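Local coordinates for protein fatty acid amide hydrolase (Candida albicans, PDB 6KVR) that probably hydrolyses monocarboxylic acid amides to the carboxylate and ammonium, as a member of the amidase signature family, at residues D399-Q404 and W421-G426; Q289-A294 and A435-L440; V392-N397 and K430-A435. One frame throughout, in Å; residues are numbered along the deposited sequence.

All three contacts lie on the same side of the chain's centre, in a largely helical region of the amidase fold that meets the second subunit. Along the chain, loop 289-294 comes first, then helix 385-397, the turn into helix 402-409, helix 417-423, and finally loop 430-433 with the start of helix 434-457, so interaction 1 falls between the two segments of interaction 3, and both fall between those of interaction 2. The centres of interactions 2 and 3 are about 7 Å apart. Those of interactions 1 and 3 are about 9 Å apart. Interactions 2 and 3 share A435, and N397 of interaction 3 bonds to N422 of interaction 1. Consecutive helices are thus tied into one patch that also meets the partner chain.

Interaction 1. Residues D399-Q404 and W421-G426; sequences DGNHMQ and WNLNYG
N401 and L423 meet where a type I' beta turn, D399 to H402, leads into helix 402-409 in the helical layer of the amidase fold. ND2 of N401 donates to the carbonyl oxygen of L423 at 2.8 Å, with an N-H...O angle of 145°. The donor lies in the carbonyl plane, on a lone pair, and the acceptor sits close to the plane of the asparagine amide. The leucine side chain packs beside the bond: its CD2 lies 3.7 Å from CG of N401 and 4.0 Å from CB of Q404, so a single methyl serves both partners.

Further out, ND2 of N401 also bonds to OD1 of D12, which gives the buried amide nitrogen two acceptors and fixes its rotation. Q404 turns its polar end elsewhere, to Y172 and the backbone oxygen of T206, and its side chain is about 6 Å from that of L207, a predicted substrate-binding residue.

The turn presents N401 to L423: G400 and N401 both have positive phi, and chi1 of N401 (-68°) places CG opposite the carbonyl carbon, from where the amide reaches across. N401 stands at the N-cap position, but its side chain makes no capping bond. D399 accepts with both backbone and side chain: its O receives H402 N at 3.1 Å, and its OD2 receives M403 N at 3.0 Å on the syn side, 30° out of the carboxylate plane.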
loop_
_atom_site.group_PDB
_atom_site.type_symbol
_atom_site.label_atom_id
_atom_site.label_comp_id
_atom_site.label_asym_id
_atom_site.label_seq_id
_atom_site.Cartn_x
_atom_site.Cartn_y
_atom_site.Cartn_z
ATOM N N ASP A 399 -0.734 14.017 -14.470
ATOM C CA ASP A 399 0.574 14.264 -15.075
ATOM C C ASP A 399 0.463 15.092 -16.364
ATOM O O ASP A 399 1.406 15.134 -17.155
ATOM C CB ASP A 399 1.322 12.945 -15.311
ATOM C CG ASP A 399 0.894 12.218 -16.594
ATOM O OD1 ASP A 399 -0.261 12.386 -17.031
ATOM O OD2 ASP A 399 1.717 11.444 -17.143
ATOM N N GLY A 400 -0.653 15.787 -16.555
ATOM C CA GLY A 400 -0.850 16.571 -17.755
ATOM C C GLY A 400 -0.952 15.740 -19.016
ATOM O O GLY A 400 -0.671 16.253 -20.099
ATOM N N ASN A 401 -1.342 14.463 -18.889
ATOM C CA ASN A 401 -1.343 13.482 -19.980
ATOM C C ASN A 401 0.053 13.256 -20.557
ATOM O O ASN A 401 0.192 12.816 -21.694
ATOM C CB ASN A 401 -2.341 13.866 -21.079
ATOM C CG ASN A 401 -3.782 13.757 -20.599
ATOM O OD1 ASN A 401 -4.103 12.903 -19.762
ATOM N ND2 ASN A 401 -4.646 14.636 -21.090
ATOM N N HIS A 402 1.092 13.482 -19.744
ATOM C CA HIS A 402 2.472 13.341 -20.214
ATOM C C HIS A 402 2.755 11.957 -20.789
ATOM O O HIS A 402 3.274 11.831 -21.907
ATOM C CB HIS A 402 3.459 13.608 -19.083
ATOM C CG HIS A 402 4.840 13.145 -19.406
ATOM N ND1 HIS A 402 5.651 13.809 -20.301
ATOM C CD2 HIS A 402 5.538 12.057 -19.002
ATOM C CE1 HIS A 402 6.799 13.166 -20.412
ATOM N NE2 HIS A 402 6.754 12.098 -19.637
HETATM N N MSE A 403 2.489 10.905 -20.013
HETATM C CA MSE A 403 2.781 9.552 -20.501
HETATM C C MSE A 403 1.878 9.088 -21.653
HETATM O O MSE A 403 2.367 8.467 -22.611
HETATM C CB MSE A 403 2.704 8.528 -19.367
HETATM C CG MSE A 403 3.382 7.218 -19.744
HETATM SE SE MSE A 403 5.312 7.418 -20.020
HETATM C CE MSE A 403 5.817 7.390 -18.139
ATOM N N GLN A 404 0.567 9.341 -21.555
ATOM C CA GLN A 404 -0.315 8.993 -22.671
ATOM C C GLN A 404 0.135 9.696 -23.950
ATOM O O GLN A 404 0.199 9.078 -25.024
ATOM C CB GLN A 404 -1.768 9.355 -22.344
ATOM C CG GLN A 404 -2.432 8.504 -21.258
ATOM C CD GLN A 404 -2.918 7.135 -21.762
ATOM O OE1 GLN A 404 -2.475 6.639 -22.801
ATOM N NE2 GLN A 404 -3.834 6.521 -21.009
ATOM N N TRP A 421 -12.053 11.602 -25.401
ATOM C CA TRP A 421 -12.890 11.738 -24.219
ATOM C C TRP A 421 -12.065 11.617 -22.930
ATOM O O TRP A 421 -12.142 12.485 -22.053
ATOM C CB TRP A 421 -14.009 10.685 -24.274
ATOM C CG TRP A 421 -14.884 10.679 -23.079
ATOM C CD1 TRP A 421 -14.863 9.774 -22.052
ATOM C CD2 TRP A 421 -15.894 11.643 -22.742
ATOM N NE1 TRP A 421 -15.813 10.103 -21.111
ATOM C CE2 TRP A 421 -16.451 11.251 -21.504
ATOM C CE3 TRP A 421 -16.385 12.792 -23.368
ATOM C CZ2 TRP A 421 -17.487 11.962 -20.888
ATOM C CZ3 TRP A 421 -17.410 13.504 -22.753
ATOM C CH2 TRP A 421 -17.948 13.087 -21.526
ATOM N N ASN A 422 -11.280 10.541 -22.784
ATOM C CA ASN A 422 -10.598 10.346 -21.502
ATOM C C ASN A 422 -9.386 11.256 -21.345
ATOM O O ASN A 422 -8.993 11.554 -20.211
ATOM C CB ASN A 422 -10.189 8.871 -21.306
ATOM C CG ASN A 422 -8.914 8.504 -22.039
ATOM O OD1 ASN A 422 -7.797 8.865 -21.630
ATOM N ND2 ASN A 422 -9.067 7.769 -23.125
ATOM N N LEU A 423 -8.797 11.723 -22.452
ATOM C CA LEU A 423 -7.736 12.719 -22.347
ATOM C C LEU A 423 -8.255 14.047 -21.814
ATOM O O LEU A 423 -7.457 14.856 -21.333
ATOM C CB LEU A 423 -7.056 12.913 -23.705
ATOM C CG LEU A 423 -6.232 11.682 -24.114
ATOM C CD1 LEU A 423 -5.666 11.811 -25.532
ATOM C CD2 LEU A 423 -5.122 11.414 -23.087
ATOM N N ASN A 424 -9.570 14.278 -21.842
ATOM C CA ASN A 424 -10.144 15.507 -21.297
ATOM C C ASN A 424 -10.815 15.309 -19.932
ATOM O O ASN A 424 -11.527 16.209 -19.467
ATOM C CB ASN A 424 -11.138 16.100 -22.301
ATOM C CG ASN A 424 -10.437 16.875 -23.409
ATOM O OD1 ASN A 424 -10.253 18.098 -23.302
ATOM N ND2 ASN A 424 -10.007 16.164 -24.459
ATOM N N TYR A 425 -10.533 14.187 -19.254
ATOM C CA TYR A 425 -11.284 13.781 -18.058
ATOM C C TYR A 425 -11.201 14.776 -16.903
ATOM O O TYR A 425 -12.228 15.125 -16.299
ATOM C CB TYR A 425 -10.800 12.424 -17.576
ATOM C CG TYR A 425 -11.812 11.381 -17.882
ATOM C CD1 TYR A 425 -13.128 11.745 -18.129
ATOM C CD2 TYR A 425 -11.465 10.038 -17.944
ATOM C CE1 TYR A 425 -14.087 10.801 -18.419
ATOM C CE2 TYR A 425 -12.415 9.083 -18.249
ATOM C CZ TYR A 425 -13.726 9.473 -18.491
ATOM O OH TYR A 425 -14.685 8.525 -18.781
ATOM N N GLY A 426 -10.009 15.151 -16.487
ATOM C CA GLY A 426 -9.986 15.890 -15.222
ATOM C C GLY A 426 -9.718 17.354 -15.519
ATOM O O GLY A 426 -10.607 18.081 -15.982
#

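Interaction 2. Residues Q289-A294 and A435-L440; sequences QESVPA and ASNREL
S291 faces N437 where the irregular loop 289-294, on its way into strand 295-300, passes a helical turn of 434-457. The backbones stay well apart: the nearest alpha carbons across the two segments, those of S291 and L440, are 7.9 Å from each other, and side chains bridge the gap. With chi1 at -165°, CG of N437 stands opposite the backbone N, and the amide reaches off the helix to the loop. There its OD1 comes within 3.0 Å of OG of S291, while ND2 of N437 stays farther from that hydroxyl.

The serine points its CB toward the helix, and its OG hydrogen-bonds OD1 of N441, one turn further along; OD1 of N437 is a second acceptor near the same proton. NH1 of R444 of the same chain donates to the backbone oxygen of S291, so three residues of the helix attend to this one loop residue. CB of S291 also rests on M395 of helix 385-397, and its side chain is about 9 Å from that of I254, a predicted substrate-binding residue.

Within the loop the amide of Q289 folds back on the chain and bonds to it. Its OE1 accepts from V292 N at 3.1 Å in a nearly straight bond of 170°, on a lone pair, and weakly from S291 N. Its NE2 donates to V292 O at 2.8 Å, approaching from above the carbonyl plane. Next to it, E290 forms a salt bridge with R444 of the second subunit.

The S291 hydroxyl has one proton and two asparagine oxygens within range; N441 is the stronger partner, and whether N437 receives the proton stays open.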
loop_
_atom_site.group_PDB
_atom_site.type_symbol
_atom_site.label_atom_id
_atom_site.label_comp_id
_atom_site.label_asym_id
_atom_site.label_seq_id
_atom_site.Cartn_x
_atom_site.Cartn_y
_atom_site.Cartn_z
ATOM N N GLN A 289 2.415 5.497 -11.023
ATOM C CA GLN A 289 1.160 6.112 -10.616
ATOM C C GLN A 289 0.578 5.320 -9.439
ATOM O O GLN A 289 0.310 4.121 -9.552
ATOM C CB GLN A 289 0.208 6.187 -11.812
ATOM C CG GLN A 289 -1.055 7.053 -11.682
ATOM C CD GLN A 289 -2.048 6.515 -10.675
ATOM O OE1 GLN A 289 -2.339 7.159 -9.667
ATOM N NE2 GLN A 289 -2.546 5.311 -10.928
ATOM N N GLU A 290 0.369 6.008 -8.320
ATOM C CA GLU A 290 0.054 5.381 -7.050
ATOM C C GLU A 290 -1.187 5.954 -6.381
ATOM O O GLU A 290 -1.651 5.382 -5.385
ATOM C CB GLU A 290 1.239 5.560 -6.090
ATOM C CG GLU A 290 2.190 4.419 -6.002
ATOM C CD GLU A 290 3.053 4.543 -4.760
ATOM O OE1 GLU A 290 3.625 5.647 -4.538
ATOM O OE2 GLU A 290 3.131 3.552 -3.996
ATOM N N SER A 291 -1.695 7.093 -6.847
ATOM C CA SER A 291 -2.846 7.704 -6.188
ATOM C C SER A 291 -4.097 6.840 -6.336
ATOM O O SER A 291 -4.876 6.704 -5.385
ATOM C CB SER A 291 -3.074 9.114 -6.733
ATOM O OG SER A 291 -2.046 10.006 -6.274
ATOM N N VAL A 292 -4.308 6.249 -7.511
ATOM C CA VAL A 292 -5.358 5.250 -7.694
ATOM C C VAL A 292 -4.738 4.082 -8.452
ATOM O O VAL A 292 -4.764 4.038 -9.695
ATOM C CB VAL A 292 -6.606 5.835 -8.389
ATOM C CG1 VAL A 292 -6.268 6.570 -9.700
ATOM C CG2 VAL A 292 -7.641 4.747 -8.619
ATOM N N PRO A 293 -4.133 3.133 -7.748
ATOM C CA PRO A 293 -3.390 2.075 -8.441
ATOM C C PRO A 293 -4.319 1.095 -9.142
ATOM O O PRO A 293 -5.415 0.786 -8.667
ATOM C CB PRO A 293 -2.591 1.397 -7.316
ATOM C CG PRO A 293 -3.291 1.752 -6.058
ATOM C CD PRO A 293 -3.965 3.078 -6.285
ATOM N N ALA A 294 -3.865 0.629 -10.298
ATOM C CA ALA A 294 -4.550 -0.397 -11.051
ATOM C C ALA A 294 -4.485 -1.729 -10.309
ATOM O O ALA A 294 -3.772 -1.896 -9.319
ATOM C CB ALA A 294 -3.936 -0.541 -12.440
ATOM N N ALA A 435 2.578 19.000 -4.491
ATOM C CA ALA A 435 1.683 19.430 -3.418
ATOM C C ALA A 435 0.218 19.256 -3.789
ATOM O O ALA A 435 -0.591 18.873 -2.939
ATOM C CB ALA A 435 1.949 20.888 -3.048
ATOM N N SER A 436 -0.157 19.558 -5.043
ATOM C CA SER A 436 -1.560 19.412 -5.426
ATOM C C SER A 436 -1.951 17.945 -5.617
ATOM O O SER A 436 -3.116 17.591 -5.411
ATOM C CB SER A 436 -1.851 20.204 -6.701
ATOM O OG SER A 436 -1.433 21.555 -6.569
ATOM N N ASN A 437 -1.012 17.085 -6.028
ATOM C CA ASN A 437 -1.290 15.649 -6.075
ATOM C C ASN A 437 -1.501 15.091 -4.671
ATOM O O ASN A 437 -2.403 14.275 -4.450
ATOM C CB ASN A 437 -0.148 14.912 -6.788
ATOM C CG ASN A 437 -0.521 13.475 -7.210
ATOM O OD1 ASN A 437 -1.551 12.930 -6.812
ATOM N ND2 ASN A 437 0.337 12.859 -8.005
ATOM N N ARG A 438 -0.700 15.549 -3.699
ATOM C CA ARG A 438 -0.851 15.087 -2.320
ATOM C C ARG A 438 -2.210 15.462 -1.731
ATOM O O ARG A 438 -2.792 14.677 -0.965
ATOM C CB ARG A 438 0.281 15.648 -1.459
ATOM C CG ARG A 438 1.620 15.030 -1.765
ATOM C CD ARG A 438 2.650 15.441 -0.725
ATOM N NE ARG A 438 3.996 15.088 -1.149
ATOM C CZ ARG A 438 5.093 15.528 -0.557
ATOM N NH1 ARG A 438 5.030 16.298 0.517
ATOM N NH2 ARG A 438 6.281 15.192 -1.056
ATOM N N GLU A 439 -2.745 16.633 -2.092
ATOM C CA GLU A 439 -4.087 17.006 -1.640
ATOM C C GLU A 439 -5.155 16.057 -2.181
ATOM O O GLU A 439 -6.111 15.724 -1.465
ATOM C CB GLU A 439 -4.398 18.447 -2.042
ATOM C CG GLU A 439 -3.738 19.504 -1.144
ATOM C CD GLU A 439 -3.904 20.896 -1.706
ATOM O OE1 GLU A 439 -4.727 21.056 -2.635
ATOM O OE2 GLU A 439 -3.219 21.826 -1.229
ATOM N N LEU A 440 -5.021 15.607 -3.434
ATOM C CA LEU A 440 -5.956 14.589 -3.930
ATOM C C LEU A 440 -5.872 13.304 -3.097
ATOM O O LEU A 440 -6.896 12.670 -2.822
ATOM C CB LEU A 440 -5.693 14.281 -5.400
ATOM C CG LEU A 440 -5.781 15.398 -6.449
ATOM C CD1 LEU A 440 -5.358 14.843 -7.804
ATOM C CD2 LEU A 440 -7.182 16.046 -6.516
#

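Interaction 3. Residues V392-N397 and K430-A435; sequences VHKMYN and KHYDVA
K394 lays its aliphatic chain across the hydroxyl end of Y432, the two side chains crossing at about a right angle. OH of Y432 sits 3.2 Å from CD of K394 and 3.6 Å from its CG, with CB and CE both a little farther, so the oxygen rests against the middle of the chain. The lysine is extended through chi2 and chi3 (-179° and -173°), which lays its methylenes along the hydroxyl. Contact here is by methylene groups, and no hydrogen bond joins the two segments. L440 of helix 434-457 also touches both K394 and Y432.

The carbonyl oxygen of K430 lies at the edge of the Y432 ring, in its plane. The backbones come closest where O of N397 and O of K430 stand 4.0 Å apart, a packing approach with no bond between them. The polar ends look elsewhere: ND2 of N397 donates to the backbone oxygen of N422, and NZ of K430 forms a salt bridge with E427. Y432 is also hydrogen-bonded through its backbone to C398, which directly follows segment 392-397.

Beyond Y432 the chain turns into helix 434-457 and reaches the second subunit: NE2 of H431 bonds to A435 N of that chain, and the reverse pair is made as well. D433 stands at the N-cap, its side chain capping a backbone N just past A435 and its OD1 also bonded to the hydroxyl of S436, the classic side-chain cap of a helix start, here placed at a subunit interface.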
loop_
_atom_site.group_PDB
_atom_site.type_symbol
_atom_site.label_atom_id
_atom_site.label_comp_id
_atom_site.label_asym_id
_atom_site.label_seq_id
_atom_site.Cartn_x
_atom_site.Cartn_y
_atom_site.Cartn_z
ATOM N N VAL A 392 -11.110 11.270 -8.552
ATOM C CA VAL A 392 -10.455 10.174 -9.251
ATOM C C VAL A 392 -10.207 10.540 -10.710
ATOM O O VAL A 392 -9.168 10.183 -11.279
ATOM C CB VAL A 392 -11.256 8.865 -9.104
ATOM C CG1 VAL A 392 -12.463 8.797 -10.067
ATOM C CG2 VAL A 392 -10.299 7.664 -9.284
ATOM N N HIS A 393 -11.096 11.321 -11.320
ATOM C CA HIS A 393 -10.849 11.694 -12.708
ATOM C C HIS A 393 -9.726 12.715 -12.831
ATOM O O HIS A 393 -9.031 12.731 -13.851
ATOM C CB HIS A 393 -12.136 12.176 -13.377
ATOM C CG HIS A 393 -13.033 11.043 -13.779
ATOM N ND1 HIS A 393 -13.580 10.170 -12.862
ATOM C CD2 HIS A 393 -13.357 10.555 -14.998
ATOM C CE1 HIS A 393 -14.261 9.232 -13.499
ATOM N NE2 HIS A 393 -14.141 9.443 -14.798
ATOM N N LYS A 394 -9.520 13.567 -11.815
ATOM C CA LYS A 394 -8.329 14.410 -11.822
ATOM C C LYS A 394 -7.082 13.547 -11.731
ATOM O O LYS A 394 -6.083 13.808 -12.414
ATOM C CB LYS A 394 -8.364 15.411 -10.657
ATOM C CG LYS A 394 -9.331 16.580 -10.799
ATOM C CD LYS A 394 -9.213 17.483 -9.558
ATOM C CE LYS A 394 -10.263 18.595 -9.518
ATOM N NZ LYS A 394 -10.619 18.941 -8.092
HETATM N N MSE A 395 -7.137 12.498 -10.899
HETATM C CA MSE A 395 -5.997 11.619 -10.620
HETATM C C MSE A 395 -5.543 10.932 -11.892
HETATM O O MSE A 395 -4.345 10.740 -12.102
HETATM C CB MSE A 395 -6.344 10.548 -9.573
HETATM C CG MSE A 395 -6.241 10.982 -8.112
HETATM SE SE MSE A 395 -6.925 9.571 -6.890
HETATM C CE MSE A 395 -6.328 10.284 -5.182
ATOM N N TYR A 396 -6.507 10.555 -12.738
ATOM C CA TYR A 396 -6.169 9.857 -13.976
ATOM C C TYR A 396 -5.209 10.672 -14.828
ATOM O O TYR A 396 -4.309 10.106 -15.462
ATOM C CB TYR A 396 -7.428 9.537 -14.792
ATOM C CG TYR A 396 -8.311 8.483 -14.187
ATOM C CD1 TYR A 396 -7.779 7.467 -13.415
ATOM C CD2 TYR A 396 -9.695 8.495 -14.410
ATOM C CE1 TYR A 396 -8.604 6.496 -12.848
ATOM C CE2 TYR A 396 -10.523 7.528 -13.861
ATOM C CZ TYR A 396 -9.971 6.528 -13.083
ATOM O OH TYR A 396 -10.781 5.568 -12.524
ATOM N N ASN A 397 -5.378 12.002 -14.856
ATOM C CA ASN A 397 -4.681 12.851 -15.819
ATOM C C ASN A 397 -3.724 13.850 -15.179
ATOM O O ASN A 397 -3.212 14.728 -15.885
ATOM C CB ASN A 397 -5.690 13.612 -16.695
ATOM C CG ASN A 397 -6.378 12.717 -17.706
ATOM O OD1 ASN A 397 -6.119 11.513 -17.764
ATOM N ND2 ASN A 397 -7.260 13.304 -18.518
ATOM N N LYS A 430 -3.341 19.850 -17.942
ATOM C CA LYS A 430 -2.707 20.584 -16.853
ATOM C C LYS A 430 -1.844 19.622 -16.038
ATOM O O LYS A 430 -2.320 18.575 -15.580
ATOM C CB LYS A 430 -3.744 21.253 -15.963
ATOM C CG LYS A 430 -3.192 21.585 -14.586
ATOM C CD LYS A 430 -4.183 22.381 -13.752
ATOM C CE LYS A 430 -3.735 22.413 -12.296
ATOM N NZ LYS A 430 -4.808 22.803 -11.344
ATOM N N HIS A 431 -0.567 19.952 -15.891
ATOM C CA HIS A 431 0.390 19.091 -15.209
ATOM C C HIS A 431 0.487 19.552 -13.755
ATOM O O HIS A 431 1.041 20.613 -13.469
ATOM C CB HIS A 431 1.739 19.140 -15.924
ATOM C CG HIS A 431 2.667 18.013 -15.579
ATOM N ND1 HIS A 431 3.806 17.738 -16.312
ATOM C CD2 HIS A 431 2.640 17.105 -14.576
ATOM C CE1 HIS A 431 4.433 16.704 -15.778
ATOM N NE2 HIS A 431 3.751 16.304 -14.718
ATOM N N TYR A 432 -0.068 18.760 -12.845
ATOM C CA TYR A 432 -0.089 19.098 -11.428
ATOM C C TYR A 432 1.319 19.125 -10.837
ATOM O O TYR A 432 2.216 18.397 -11.272
ATOM C CB TYR A 432 -0.920 18.067 -10.665
ATOM C CG TYR A 432 -2.417 18.298 -10.665
ATOM C CD1 TYR A 432 -3.116 18.495 -11.842
ATOM C CD2 TYR A 432 -3.134 18.274 -9.473
ATOM C CE1 TYR A 432 -4.488 18.698 -11.833
ATOM C CE2 TYR A 432 -4.504 18.459 -9.452
ATOM C CZ TYR A 432 -5.175 18.678 -10.634
ATOM O OH TYR A 432 -6.538 18.875 -10.604
ATOM N N ASP A 433 1.506 19.957 -9.815
ATOM C CA ASP A 433 2.693 19.846 -8.992
ATOM C C ASP A 433 2.445 18.845 -7.842
ATOM O O ASP A 433 1.319 18.407 -7.597
ATOM C CB ASP A 433 3.122 21.235 -8.485
ATOM C CG ASP A 433 2.025 21.955 -7.692
ATOM O OD1 ASP A 433 1.103 21.294 -7.189
ATOM O OD2 ASP A 433 2.086 23.195 -7.544
ATOM N N VAL A 434 3.524 18.475 -7.141
ATOM C CA VAL A 434 3.463 17.405 -6.133
ATOM C C VAL A 434 2.499 17.762 -4.996
ATOM O O VAL A 434 1.689 16.931 -4.559
ATOM C CB VAL A 434 4.875 17.101 -5.599
ATOM C CG1 VAL A 434 4.814 16.439 -4.209
ATOM C CG2 VAL A 434 5.647 16.238 -6.592
ATOM N N ALA A 435 2.578 19.000 -4.491
ATOM C CA ALA A 435 1.683 19.430 -3.418
ATOM C C ALA A 435 0.218 19.256 -3.789
ATOM O O ALA A 435 -0.591 18.873 -2.939
ATOM C CB ALA A 435 1.949 20.888 -3.048
#